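Local coordinates for protein alpha-11 giardin (Giardia intestinalis, PDB 2II2) that binds calcium and, as an annexin, probably associates with acidic phospholipids, and may take part in parasite attachment and cytoskeletal reorganisation, at residues N76-A79 / R80-I84; E108-K111 / L112-Y116; N122-L125 / Q126-D130; A138-L141 / C142-I146; I224-Y227 / Y228-P232. All coordinates share one frame; numbering follows the deposited sequence.

All five are local contacts along helices of this annexin; contact 3 includes the start of one and contact 5 the turn after another. Contacts 1 and 2 lie side by side, their centres 9 Å apart, with Ile-77 CG2 3.5 Å from Ala-115 CB. Contact 3 is tied to contact 2 by a probable hydrogen bond, Tyr-116 OH to Asp-127 OD2 (2.6 Å). Contact 4 packs against contact 3, Phe-128 CD2 3.4 Å from Ile-146 CD1, and meets contact 5 through Leu-141. The centres of contacts 3 and 5 are 25 Å apart. The side chain of Asn-82 in contact 1 is about 10 Å from that of Glu-66, a known calcium ligand; the ion is absent here.

Contact 1 (N76-A79 / R80-I84). With SO4 (sulfate ion), chain B.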
loop_
_atom_site.group_PDB
_atom_site.type_symbol
_atom_site.label_atom_id
_atom_site.label_comp_id
_atom_site.label_asym_id
_atom_site.label_seq_id
_atom_site.Cartn_x
_atom_site.Cartn_y
_atom_site.Cartn_z
ATOM N N ASN A 76 -10.453 -7.079 0.145
ATOM C CA ASN A 76 -9.301 -6.305 -0.294
ATOM C C ASN A 76 -9.633 -5.339 -1.443
ATOM O O ASN A 76 -9.161 -4.197 -1.456
ATOM C CB ASN A 76 -8.202 -7.278 -0.691
ATOM C CG ASN A 76 -6.945 -6.583 -1.078
ATOM O OD1 ASN A 76 -6.650 -6.406 -2.268
ATOM N ND2 ASN A 76 -6.185 -6.164 -0.078
ATOM N N ILE A 77 -10.438 -5.788 -2.412
ATOM C CA ILE A 77 -10.721 -4.924 -3.548
ATOM C C ILE A 77 -11.583 -3.731 -3.111
ATOM O O ILE A 77 -11.352 -2.612 -3.545
ATOM C CB ILE A 77 -11.316 -5.713 -4.746
ATOM C CG1 ILE A 77 -10.295 -6.718 -5.314
ATOM C CG2 ILE A 77 -11.816 -4.754 -5.815
ATOM C CD1 ILE A 77 -8.973 -6.094 -5.835
ATOM N N SER A 78 -12.569 -3.973 -2.245
ATOM C CA SER A 78 -13.388 -2.901 -1.702
ATOM C C SER A 78 -12.536 -1.884 -0.948
ATOM O O SER A 78 -12.698 -0.673 -1.113
ATOM C CB SER A 78 -14.459 -3.479 -0.772
ATOM O OG SER A 78 -15.129 -2.475 -0.064
ATOM N N ALA A 79 -11.594 -2.388 -0.165
ATOM C CA ALA A 79 -10.667 -1.528 0.561
ATOM C C ALA A 79 -9.885 -0.642 -0.415
ATOM O O ALA A 79 -9.733 0.563 -0.195
ATOM C CB ALA A 79 -9.715 -2.369 1.404
ATOM N N ARG A 80 -9.378 -1.235 -1.490
ATOM C CA ARG A 80 -8.639 -0.466 -2.495
ATOM C C ARG A 80 -9.506 0.618 -3.121
ATOM O O ARG A 80 -9.032 1.753 -3.309
ATOM C CB ARG A 80 -8.111 -1.391 -3.584
ATOM C CG ARG A 80 -6.976 -2.316 -3.134
ATOM C CD ARG A 80 -6.441 -3.070 -4.320
ATOM N NE ARG A 80 -5.686 -4.247 -3.890
ATOM C CZ ARG A 80 -4.389 -4.461 -4.115
ATOM N NH1 ARG A 80 -3.630 -3.590 -4.778
ATOM N NH2 ARG A 80 -3.847 -5.576 -3.663
ATOM N N VAL A 81 -10.754 0.287 -3.470
ATOM C CA VAL A 81 -11.648 1.303 -4.026
ATOM C C VAL A 81 -11.812 2.465 -3.035
ATOM O O VAL A 81 -11.708 3.648 -3.412
ATOM C CB VAL A 81 -13.020 0.688 -4.374
ATOM C CG1 VAL A 81 -14.053 1.781 -4.689
ATOM C CG2 VAL A 81 -12.897 -0.284 -5.540
ATOM N N ASN A 82 -12.040 2.134 -1.770
ATOM C CA ASN A 82 -12.214 3.182 -0.756
ATOM C C ASN A 82 -10.976 4.063 -0.617
ATOM O O ASN A 82 -11.077 5.282 -0.508
ATOM C CB ASN A 82 -12.669 2.588 0.582
ATOM C CG ASN A 82 -14.021 1.917 0.461
ATOM O OD1 ASN A 82 -14.775 2.191 -0.473
ATOM N ND2 ASN A 82 -14.311 1.018 1.370
ATOM N N VAL A 83 -9.805 3.455 -0.654
ATOM C CA VAL A 83 -8.551 4.193 -0.547
ATOM C C VAL A 83 -8.403 5.158 -1.731
ATOM O O VAL A 83 -8.015 6.311 -1.541
ATOM C CB VAL A 83 -7.352 3.213 -0.481
ATOM C CG1 VAL A 83 -6.029 3.961 -0.694
ATOM C CG2 VAL A 83 -7.341 2.468 0.858
ATOM N N ILE A 84 -8.672 4.706 -2.963
ATOM C CA ILE A 84 -8.559 5.609 -4.131
ATOM C C ILE A 84 -9.516 6.773 -4.008
ATOM O O ILE A 84 -9.137 7.925 -4.227
ATOM C CB ILE A 84 -8.826 4.898 -5.486
ATOM C CG1 ILE A 84 -7.757 3.843 -5.749
ATOM C CG2 ILE A 84 -8.876 5.909 -6.649
ATOM C CD1 ILE A 84 -6.366 4.399 -5.907
HETATM S S SO4 B . -11.015 -11.039 0.131
HETATM O O1 SO4 B . -10.124 -12.083 -0.375
HETATM O O2 SO4 B . -11.888 -11.621 1.146
HETATM O O3 SO4 B . -10.258 -9.904 0.671
HETATM O O4 SO4 B . -11.857 -10.569 -0.975
HETATM O O HOH W 1 -15.761 -0.167 -1.881
#
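A single amide oxygen, Asn-76 OD1, takes two N-H groups from the side edge of the Arg-80 guanidinium. The bond from Arg-80 NE is short and fairly straight (2.9 Å to Asn-76 OD1, 164° at the hydrogen); that from Arg-80 NH2 is longer and more bent, 3.2 Å to the same oxygen. OD1 lies practically in the guanidinium plane, whereas the amide itself is turned 73° against that plane. With chi1 at -176°, the Asn-76 amide swings out on the far side of CB from the main-chain nitrogen, and Arg-80 meets it with a chain extended from CG to NE. This is a polar i to i+4 pair on the opening turn of helix 76-89 in the annexin helical bundle. Beneath it Arg-80 N bonds to Asn-76 O, the first of four successive alpha-helical bonds across the contact. The end of the guanidinium is held further by Arg-80 NH1 to the carbonyl of Ile-103, so a largely buried charge is gripped from two directions. At the helix start a sulfate, probably from the crystallisation liquor, accepts from Asn-76 N at O3 (2.9 Å), as suits an anion at a helix N-terminus. On another face a water donates to both Ser-78 OG (3.0 Å) and Asn-82 OD1 (2.9 Å), bridging i to i+4; Ser-78 OG also bonds Asp-74.

Contact 2 (E108-K111 / L112-Y116)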
loop_
_atom_site.group_PDB
_atom_site.type_symbol
_atom_site.label_atom_id
_atom_site.label_comp_id
_atom_site.label_asym_id
_atom_site.label_seq_id
_atom_site.Cartn_x
_atom_site.Cartn_y
_atom_site.Cartn_z
ATOM N N GLU A 108 -5.486 -8.089 -10.176
ATOM C CA GLU A 108 -5.931 -7.180 -9.124
ATOM C C GLU A 108 -6.293 -5.842 -9.737
ATOM O O GLU A 108 -7.239 -5.195 -9.321
ATOM C CB GLU A 108 -4.869 -6.994 -8.044
ATOM C CG GLU A 108 -4.761 -8.203 -7.118
ATOM C CD GLU A 108 -3.533 -8.188 -6.211
ATOM O OE1 GLU A 108 -2.513 -7.558 -6.543
ATOM O OE2 GLU A 108 -3.567 -8.876 -5.171
ATOM N N ARG A 109 -5.522 -5.430 -10.740
ATOM C CA ARG A 109 -5.805 -4.196 -11.455
ATOM C C ARG A 109 -7.162 -4.265 -12.159
ATOM O O ARG A 109 -7.936 -3.324 -12.106
ATOM C CB ARG A 109 -4.682 -3.923 -12.463
ATOM C CG ARG A 109 -4.961 -2.870 -13.513
ATOM C CD ARG A 109 -3.752 -2.586 -14.377
ATOM N NE ARG A 109 -3.508 -3.645 -15.356
ATOM C CZ ARG A 109 -2.522 -3.614 -16.249
ATOM N NH1 ARG A 109 -1.686 -2.564 -16.296
ATOM N NH2 ARG A 109 -2.384 -4.631 -17.106
ATOM N N LEU A 110 -7.423 -5.370 -12.849
ATOM C CA LEU A 110 -8.704 -5.557 -13.517
ATOM C C LEU A 110 -9.885 -5.581 -12.532
ATOM O O LEU A 110 -10.907 -4.916 -12.748
ATOM C CB LEU A 110 -8.669 -6.841 -14.345
ATOM C CG LEU A 110 -9.985 -7.182 -15.045
ATOM C CD1 LEU A 110 -10.392 -6.136 -16.078
ATOM C CD2 LEU A 110 -9.901 -8.566 -15.625
ATOM N N LYS A 111 -9.728 -6.306 -11.434
ATOM C CA LYS A 111 -10.790 -6.368 -10.442
ATOM C C LYS A 111 -11.026 -5.000 -9.801
ATOM O O LYS A 111 -12.164 -4.640 -9.521
ATOM C CB LYS A 111 -10.465 -7.416 -9.384
ATOM C CG LYS A 111 -10.566 -8.829 -9.910
ATOM C CD LYS A 111 -10.322 -9.845 -8.832
ATOM C CE LYS A 111 -11.031 -11.152 -9.158
ATOM N NZ LYS A 111 -10.655 -11.655 -10.508
ATOM N N LEU A 112 -9.963 -4.238 -9.545
ATOM C CA LEU A 112 -10.122 -2.889 -9.017
ATOM C C LEU A 112 -10.891 -2.035 -10.017
ATOM O O LEU A 112 -11.815 -1.339 -9.644
ATOM C CB LEU A 112 -8.764 -2.242 -8.710
ATOM C CG LEU A 112 -8.785 -0.748 -8.378
ATOM C CD1 LEU A 112 -9.539 -0.487 -7.059
ATOM C CD2 LEU A 112 -7.381 -0.175 -8.293
ATOM N N ALA A 113 -10.510 -2.086 -11.292
ATOM C CA ALA A 113 -11.190 -1.281 -12.319
ATOM C C ALA A 113 -12.685 -1.590 -12.338
ATOM O O ALA A 113 -13.520 -0.681 -12.387
ATOM C CB ALA A 113 -10.572 -1.542 -13.699
ATOM N N GLN A 114 -13.006 -2.869 -12.266
ATOM C CA GLN A 114 -14.397 -3.298 -12.319
ATOM C C GLN A 114 -15.164 -2.829 -11.104
ATOM O O GLN A 114 -16.273 -2.308 -11.227
ATOM C CB GLN A 114 -14.479 -4.813 -12.457
ATOM C CG GLN A 114 -13.995 -5.299 -13.811
ATOM C CD GLN A 114 -13.829 -6.812 -13.882
ATOM O OE1 GLN A 114 -13.586 -7.486 -12.878
ATOM N NE2 GLN A 114 -13.927 -7.348 -15.089
ATOM N N ALA A 115 -14.579 -3.007 -9.923
ATOM C CA ALA A 115 -15.221 -2.602 -8.682
ATOM C C ALA A 115 -15.372 -1.101 -8.591
ATOM O O ALA A 115 -16.378 -0.602 -8.055
ATOM C CB ALA A 115 -14.452 -3.107 -7.487
ATOM N N TYR A 116 -14.357 -0.379 -9.066
ATOM C CA TYR A 116 -14.388 1.063 -9.029
ATOM C C TYR A 116 -15.505 1.612 -9.924
ATOM O O TYR A 116 -16.210 2.541 -9.527
ATOM C CB TYR A 116 -13.026 1.625 -9.423
ATOM C CG TYR A 116 -12.924 3.113 -9.321
ATOM C CD1 TYR A 116 -12.417 3.726 -8.164
ATOM C CD2 TYR A 116 -13.315 3.918 -10.389
ATOM C CE1 TYR A 116 -12.321 5.112 -8.076
ATOM C CE2 TYR A 116 -13.224 5.290 -10.308
ATOM C CZ TYR A 116 -12.716 5.890 -9.163
ATOM O OH TYR A 116 -12.587 7.256 -9.077
#
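Leu-112, Ala-113, Gln-114 and Ala-115 each send their backbone N-H one turn back, to the carbonyls of Glu-108, Arg-109, Leu-110 and Lys-111, in regular alpha-helical bonds of 2.9 to 3.0 Å between N and O. The main side-chain meeting across the turn is that of Leu-110 with Gln-114. A chi1 of -69° folds Gln-114 CG back over the preceding turn, to 3.3 Å from Leu-110 O. From there the extended chain carries the amide past the leucine at a slant: Gln-114 NE2 lies 3.9 Å from both CG and CD1 of Leu-110. Lys-111 runs alongside more loosely, its CG 4.4 Å from Gln-114 OE1, and its ammonium turns back to a salt bridge with Asp-107. The buried side of helix 106-120 is different in kind. There Leu-112 and Ala-115 face helix 76-89, and Leu-112 also meets Leu-124 of helix 124-131, while Leu-110, Lys-111 and Gln-114 are exposed. Arg-109 reaches Asn-149 OD1 and the carbonyls of Ala-145 and Glu-148; Glu-108 OE1 accepts from Thr-105 N. No polar bond joins the side chains across this turn, where aliphatic carbon meets the Gln-114 amide, so its backbone bonds hold it. Arg-109 ties the helix to the end of helix 137-147 and the residues after it, while Lys-111 and Glu-108 bond within or just before their own helix.

Contact 3 (N122-L125 / Q126-D130)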
loop_
_atom_site.group_PDB
_atom_site.type_symbol
_atom_site.label_atom_id
_atom_site.label_comp_id
_atom_site.label_asym_id
_atom_site.label_seq_id
_atom_site.Cartn_x
_atom_site.Cartn_y
_atom_site.Cartn_z
ATOM N N ASN A 122 -17.985 5.609 -12.716
ATOM C CA ASN A 122 -16.939 6.110 -13.598
ATOM C C ASN A 122 -15.828 5.094 -13.765
ATOM O O ASN A 122 -15.503 4.376 -12.822
ATOM C CB ASN A 122 -16.321 7.380 -13.022
ATOM C CG ASN A 122 -17.308 8.520 -12.929
ATOM O OD1 ASN A 122 -18.503 8.359 -13.199
ATOM N ND2 ASN A 122 -16.822 9.670 -12.519
ATOM N N ASP A 123 -15.225 5.059 -14.951
ATOM C CA ASP A 123 -14.008 4.294 -15.186
ATOM C C ASP A 123 -12.858 4.923 -14.415
ATOM O O ASP A 123 -12.660 6.133 -14.455
ATOM C CB ASP A 123 -13.646 4.283 -16.683
ATOM C CG ASP A 123 -14.683 3.571 -17.542
ATOM O OD1 ASP A 123 -15.374 2.664 -17.041
ATOM O OD2 ASP A 123 -14.789 3.917 -18.745
ATOM N N LEU A 124 -12.090 4.086 -13.733
ATOM C CA LEU A 124 -10.901 4.530 -13.023
ATOM C C LEU A 124 -9.952 5.333 -13.908
ATOM O O LEU A 124 -9.518 6.429 -13.534
ATOM C CB LEU A 124 -10.183 3.292 -12.454
ATOM C CG LEU A 124 -8.944 3.651 -11.617
ATOM C CD1 LEU A 124 -9.298 4.483 -10.424
ATOM C CD2 LEU A 124 -8.232 2.378 -11.140
ATOM N N LEU A 125 -9.641 4.800 -15.088
ATOM C CA LEU A 125 -8.729 5.499 -15.998
ATOM C C LEU A 125 -9.271 6.866 -16.393
ATOM O O LEU A 125 -8.511 7.818 -16.474
ATOM C CB LEU A 125 -8.425 4.661 -17.245
ATOM C CG LEU A 125 -7.461 5.281 -18.265
ATOM C CD1 LEU A 125 -6.120 5.654 -17.668
ATOM C CD2 LEU A 125 -7.288 4.324 -19.450
ATOM N N GLN A 126 -10.580 6.974 -16.603
ATOM C CA GLN A 126 -11.165 8.269 -16.980
ATOM C C GLN A 126 -11.070 9.299 -15.839
ATOM O O GLN A 126 -10.774 10.481 -16.056
ATOM C CB GLN A 126 -12.602 8.084 -17.463
ATOM C CG GLN A 126 -13.166 9.270 -18.229
ATOM C CD GLN A 126 -12.346 9.666 -19.448
ATOM O OE1 GLN A 126 -11.660 8.849 -20.068
ATOM N NE2 GLN A 126 -12.430 10.930 -19.810
ATOM N N ASP A 127 -11.268 8.817 -14.613
ATOM C CA ASP A 127 -11.062 9.696 -13.474
ATOM C C ASP A 127 -9.600 10.116 -13.349
ATOM O O ASP A 127 -9.328 11.264 -12.988
ATOM C CB ASP A 127 -11.564 9.037 -12.182
ATOM C CG ASP A 127 -13.090 9.138 -12.005
ATOM O OD1 ASP A 127 -13.763 9.788 -12.829
ATOM O OD2 ASP A 127 -13.612 8.516 -11.056
ATOM N N PHE A 128 -8.658 9.214 -13.639
ATOM C CA PHE A 128 -7.247 9.614 -13.713
ATOM C C PHE A 128 -7.013 10.669 -14.797
ATOM O O PHE A 128 -6.334 11.673 -14.549
ATOM C CB PHE A 128 -6.334 8.410 -13.951
ATOM C CG PHE A 128 -6.102 7.547 -12.721
ATOM C CD1 PHE A 128 -6.836 7.688 -11.539
ATOM C CD2 PHE A 128 -5.147 6.531 -12.791
ATOM C CE1 PHE A 128 -6.586 6.861 -10.452
ATOM C CE2 PHE A 128 -4.892 5.710 -11.714
ATOM C CZ PHE A 128 -5.604 5.860 -10.562
ATOM N N VAL A 129 -7.586 10.466 -15.985
ATOM C CA VAL A 129 -7.456 11.433 -17.071
ATOM C C VAL A 129 -7.997 12.798 -16.641
ATOM O O VAL A 129 -7.360 13.814 -16.881
ATOM C CB VAL A 129 -8.156 10.941 -18.368
ATOM C CG1 VAL A 129 -8.278 12.082 -19.403
ATOM C CG2 VAL A 129 -7.416 9.727 -18.961
ATOM N N ASP A 130 -9.167 12.812 -16.005
ATOM C CA ASP A 130 -9.795 14.079 -15.641
ATOM C C ASP A 130 -9.135 14.771 -14.439
ATOM O O ASP A 130 -9.145 16.005 -14.360
ATOM C CB ASP A 130 -11.280 13.883 -15.346
ATOM C CG ASP A 130 -12.131 13.914 -16.590
ATOM O OD1 ASP A 130 -11.922 14.819 -17.431
ATOM O OD2 ASP A 130 -13.019 13.044 -16.708
#
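Leu-124 lies over one face of the Phe-128 ring, its CG 4.1 Å above the plane and displaced toward the rim. The closest touch is Leu-124 CD1 to Phe-128 CE1, 3.6 Å. This apolar side is compact and buried. Gln-126 and Val-129 make the solvent side: the end of the Gln-126 side chain leads away from residues 122-125, and Val-129 CG2 touches Leu-125 CD1 loosely, at 4.5 Å. At the exposed start, Asn-122 ND2 gives a hydrogen bond (3.1 Å, 154°) which Asp-127 OD1 accepts on its syn lone pair, with amide and carboxylate planes 71° apart; the other oxygen, OD2, is bonded by Tyr-116 OH of helix 106-120. Asp-123 occupies the N-cap position without a capping bond from its side chain, which instead forms a salt bridge with Lys-117. In the annexin fold this short helix, 124-131, is covered at Leu-124 by helices 76-89 and 106-120, while Phe-128 wedges against Cys-142 and Ile-146 of helix 137-147, and Leu-125 also packs on Ile-146.

Contact 4 (A138-L141 / C142-I146)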
loop_
_atom_site.group_PDB
_atom_site.type_symbol
_atom_site.label_atom_id
_atom_site.label_comp_id
_atom_site.label_asym_id
_atom_site.label_seq_id
_atom_site.Cartn_x
_atom_site.Cartn_y
_atom_site.Cartn_z
ATOM N N ALA A 138 5.181 10.981 -10.353
ATOM C CA ALA A 138 4.043 10.468 -9.583
ATOM C C ALA A 138 2.783 10.322 -10.427
ATOM O O ALA A 138 2.085 9.312 -10.344
ATOM C CB ALA A 138 3.760 11.351 -8.392
ATOM N N SER A 139 2.524 11.329 -11.256
ATOM C CA SER A 139 1.360 11.275 -12.141
ATOM C C SER A 139 1.466 10.213 -13.227
ATOM O O SER A 139 0.499 9.471 -13.472
ATOM C CB SER A 139 1.060 12.639 -12.737
ATOM O OG SER A 139 2.104 13.119 -13.575
ATOM N N TYR A 140 2.631 10.127 -13.867
ATOM C CA TYR A 140 2.852 9.085 -14.843
ATOM C C TYR A 140 2.711 7.699 -14.237
ATOM O O TYR A 140 2.189 6.796 -14.880
ATOM C CB TYR A 140 4.206 9.211 -15.562
ATOM C CG TYR A 140 4.149 10.221 -16.662
ATOM C CD1 TYR A 140 4.613 11.516 -16.470
ATOM C CD2 TYR A 140 3.600 9.892 -17.890
ATOM C CE1 TYR A 140 4.531 12.474 -17.480
ATOM C CE2 TYR A 140 3.512 10.850 -18.920
ATOM C CZ TYR A 140 3.986 12.130 -18.693
ATOM O OH TYR A 140 3.890 13.071 -19.696
ATOM N N LEU A 141 3.169 7.490 -13.001
ATOM C CA LEU A 141 3.023 6.176 -12.358
ATOM C C LEU A 141 1.556 5.800 -12.275
ATOM O O LEU A 141 1.207 4.643 -12.520
ATOM C CB LEU A 141 3.639 6.199 -10.969
ATOM C CG LEU A 141 5.163 6.090 -10.937
ATOM C CD1 LEU A 141 5.718 6.636 -9.618
ATOM C CD2 LEU A 141 5.575 4.629 -11.157
ATOM N N CYS A 142 0.706 6.769 -11.918
ATOM C CA CYS A 142 -0.722 6.466 -11.772
ATOM C C CYS A 142 -1.314 5.971 -13.089
ATOM O O CYS A 142 -1.963 4.908 -13.162
ATOM C CB CYS A 142 -1.521 7.659 -11.277
ATOM S SG CYS A 142 -1.089 8.158 -9.591
ATOM N N HIS A 143 -1.098 6.751 -14.144
ATOM C CA HIS A 143 -1.695 6.435 -15.438
ATOM C C HIS A 143 -1.104 5.165 -16.052
ATOM O O HIS A 143 -1.821 4.289 -16.551
ATOM C CB HIS A 143 -1.486 7.588 -16.422
ATOM C CG HIS A 143 -2.344 8.783 -16.159
ATOM N ND1 HIS A 143 -3.369 9.148 -17.005
ATOM C CD2 HIS A 143 -2.306 9.718 -15.177
ATOM C CE1 HIS A 143 -3.917 10.268 -16.556
ATOM N NE2 HIS A 143 -3.290 10.639 -15.452
ATOM N N LEU A 144 0.224 5.088 -16.085
ATOM C CA LEU A 144 0.852 3.963 -16.778
ATOM C C LEU A 144 0.654 2.646 -16.034
ATOM O O LEU A 144 0.535 1.594 -16.660
ATOM C CB LEU A 144 2.331 4.208 -17.111
ATOM C CG LEU A 144 2.594 5.391 -18.050
ATOM C CD1 LEU A 144 4.089 5.499 -18.361
ATOM C CD2 LEU A 144 1.765 5.346 -19.326
ATOM N N ALA A 145 0.565 2.697 -14.707
ATOM C CA ALA A 145 0.301 1.487 -13.935
ATOM C C ALA A 145 -0.974 0.789 -14.394
ATOM O O ALA A 145 -1.041 -0.440 -14.432
ATOM C CB ALA A 145 0.191 1.804 -12.434
ATOM N N ILE A 146 -1.998 1.566 -14.712
ATOM C CA ILE A 146 -3.257 0.964 -15.099
ATOM C C ILE A 146 -3.396 0.743 -16.613
ATOM O O ILE A 146 -4.206 -0.066 -17.035
ATOM C CB ILE A 146 -4.481 1.646 -14.420
ATOM C CG1 ILE A 146 -4.676 3.074 -14.923
ATOM C CG2 ILE A 146 -4.388 1.548 -12.847
ATOM C CD1 ILE A 146 -6.049 3.676 -14.501
#
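This buried turn of helix 137-147 packs among helices 94-102, 124-131 and 175-184 of the annexin fold, and in it Ser-139 and Tyr-140 meet His-143 and Leu-144. Ser-139 O accepts the backbone N-H of His-143 (3.2 Å) almost straight, at 168°. The imidazole edge also comes up to this oxygen, with His-143 CD2 3.3 Å from Ser-139 O. The first torsion of His-143, chi1 -74°, folds the ring back along the helix. Leu-144 reaches the neighbouring tyrosine more loosely, its CD1 4.4 Å from Tyr-140 CD2. Ala-145 CB is pressed to 3.0 Å from Leu-141 O, a tight spot. Outward, Cys-142 packs on Phe-128 and Phe-94, and Leu-141 and Leu-144 on Val-179 of helix 175-184. His-143 NE2 is the donor to the carbonyl oxygen of Ile-132 and is therefore probably the protonated nitrogen; the buried ring is thereby fixed in rotation, with its carbon CD2 turned to Ser-139 O.

Contact 5 (I224-Y227 / Y228-P232); sequences IAHY and YNLAP
Leu-230 puts one methyl, CD1, against two neighbouring rings ahead of the turn into helix 232-244, in a helix-turn-helix of the annexin fold. That methyl lies 3.9 Å from both CE1 and NE2 of His-226 and 4.0 Å from Tyr-227 CD2, and the leucine passes each ring at a slant. The rings also meet each other: His-226 CD2 stands 3.6 Å above the centre of the Tyr-227 ring. Different first torsions bring this about, chi1 being 158° in His-226 and -81° in Tyr-227. Beyond the cluster, His-226 ND1 bonds Tyr-190 OH and Tyr-227 OH bonds Gln-206 NE2, so both rings are pinned at their polar ends. On another side of the helix a water donates to Ala-225 O (2.9 Å) and Asn-229 OD1, whose ND2 reaches the carbonyl of Ile-182. The bonds from Asn-229 N to Ala-225 O and His-226 O, and from Leu-230 N to Tyr-227 O, are weak. Ala-231, at the N-cap position of the next helix, then gives a firm closing bond, its N 2.9 Å from Tyr-227 O with an angle of 173° at the hydrogen.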
loop_
_atom_site.group_PDB
_atom_site.type_symbol
_atom_site.label_atom_id
_atom_site.label_comp_id
_atom_site.label_asym_id
_atom_site.label_seq_id
_atom_site.Cartn_x
_atom_site.Cartn_y
_atom_site.Cartn_z
ATOM N N ILE A 224 8.660 2.250 -5.102
ATOM C CA ILE A 224 7.680 1.189 -4.964
ATOM C C ILE A 224 7.581 0.382 -6.271
ATOM O O ILE A 224 7.549 -0.871 -6.276
ATOM C CB ILE A 224 6.312 1.733 -4.513
ATOM C CG1 ILE A 224 6.384 2.144 -3.046
ATOM C CG2 ILE A 224 5.212 0.708 -4.731
ATOM C CD1 ILE A 224 5.193 2.943 -2.557
ATOM N N ALA A 225 7.478 1.100 -7.389
ATOM C CA ALA A 225 7.375 0.413 -8.683
ATOM C C ALA A 225 8.620 -0.423 -8.982
ATOM O O ALA A 225 8.535 -1.574 -9.445
ATOM C CB ALA A 225 7.095 1.388 -9.790
ATOM N N HIS A 226 9.780 0.154 -8.712
ATOM C CA HIS A 226 11.070 -0.542 -8.815
ATOM C C HIS A 226 11.076 -1.811 -7.974
ATOM O O HIS A 226 11.357 -2.898 -8.464
ATOM C CB HIS A 226 12.153 0.450 -8.348
ATOM C CG HIS A 226 13.425 -0.194 -7.903
ATOM N ND1 HIS A 226 14.296 -0.813 -8.772
ATOM C CD2 HIS A 226 13.937 -0.338 -6.662
ATOM C CE1 HIS A 226 15.301 -1.306 -8.070
ATOM N NE2 HIS A 226 15.114 -1.023 -6.796
ATOM N N TYR A 227 10.777 -1.674 -6.689
ATOM C CA TYR A 227 10.841 -2.833 -5.805
ATOM C C TYR A 227 9.803 -3.888 -6.148
ATOM O O TYR A 227 10.069 -5.059 -5.951
ATOM C CB TYR A 227 10.780 -2.416 -4.334
ATOM C CG TYR A 227 12.117 -1.953 -3.796
ATOM C CD1 TYR A 227 12.263 -0.725 -3.178
ATOM C CD2 TYR A 227 13.245 -2.772 -3.898
ATOM C CE1 TYR A 227 13.511 -0.309 -2.663
ATOM C CE2 TYR A 227 14.482 -2.365 -3.388
ATOM C CZ TYR A 227 14.610 -1.140 -2.773
ATOM O OH TYR A 227 15.828 -0.790 -2.248
ATOM N N TYR A 228 8.629 -3.476 -6.632
ATOM C CA TYR A 228 7.579 -4.418 -6.996
ATOM C C TYR A 228 8.094 -5.409 -8.031
ATOM O O TYR A 228 7.788 -6.592 -7.977
ATOM C CB TYR A 228 6.337 -3.673 -7.519
ATOM C CG TYR A 228 5.205 -4.651 -7.762
ATOM C CD1 TYR A 228 4.338 -5.000 -6.720
ATOM C CD2 TYR A 228 5.008 -5.221 -8.998
ATOM C CE1 TYR A 228 3.312 -5.925 -6.911
ATOM C CE2 TYR A 228 3.984 -6.158 -9.195
ATOM C CZ TYR A 228 3.135 -6.504 -8.149
ATOM O OH TYR A 228 2.129 -7.429 -8.328
ATOM N N ASN A 229 8.877 -4.881 -8.973
ATOM C CA ASN A 229 9.468 -5.719 -10.000
ATOM C C ASN A 229 10.406 -6.803 -9.443
ATOM O O ASN A 229 10.538 -7.873 -10.014
ATOM C CB ASN A 229 10.235 -4.913 -11.013
ATOM C CG ASN A 229 9.348 -4.101 -11.930
ATOM O OD1 ASN A 229 8.147 -4.355 -12.033
ATOM N ND2 ASN A 229 9.930 -3.130 -12.608
ATOM N N LEU A 230 11.118 -6.453 -8.382
ATOM C CA LEU A 230 12.019 -7.402 -7.723
ATOM C C LEU A 230 11.254 -8.441 -6.891
ATOM O O LEU A 230 11.525 -9.652 -7.001
ATOM C CB LEU A 230 13.055 -6.648 -6.898
ATOM C CG LEU A 230 14.011 -5.743 -7.704
ATOM C CD1 LEU A 230 14.926 -4.927 -6.777
ATOM C CD2 LEU A 230 14.829 -6.490 -8.751
ATOM N N ALA A 231 10.266 -7.987 -6.113
ATOM C CA ALA A 231 9.315 -8.880 -5.448
ATOM C C ALA A 231 8.158 -8.038 -4.937
ATOM O O ALA A 231 8.373 -7.016 -4.331
ATOM C CB ALA A 231 9.949 -9.570 -4.252
ATOM N N PRO A 232 6.914 -8.433 -5.171
ATOM C CA PRO A 232 5.799 -7.662 -4.633
ATOM C C PRO A 232 5.925 -7.309 -3.160
ATOM O O PRO A 232 5.639 -6.175 -2.763
ATOM C CB PRO A 232 4.614 -8.558 -4.928
ATOM C CG PRO A 232 5.008 -9.146 -6.263
ATOM C CD PRO A 232 6.461 -9.499 -6.079
HETATM O O HOH W 2 6.354 -1.783 -11.331
#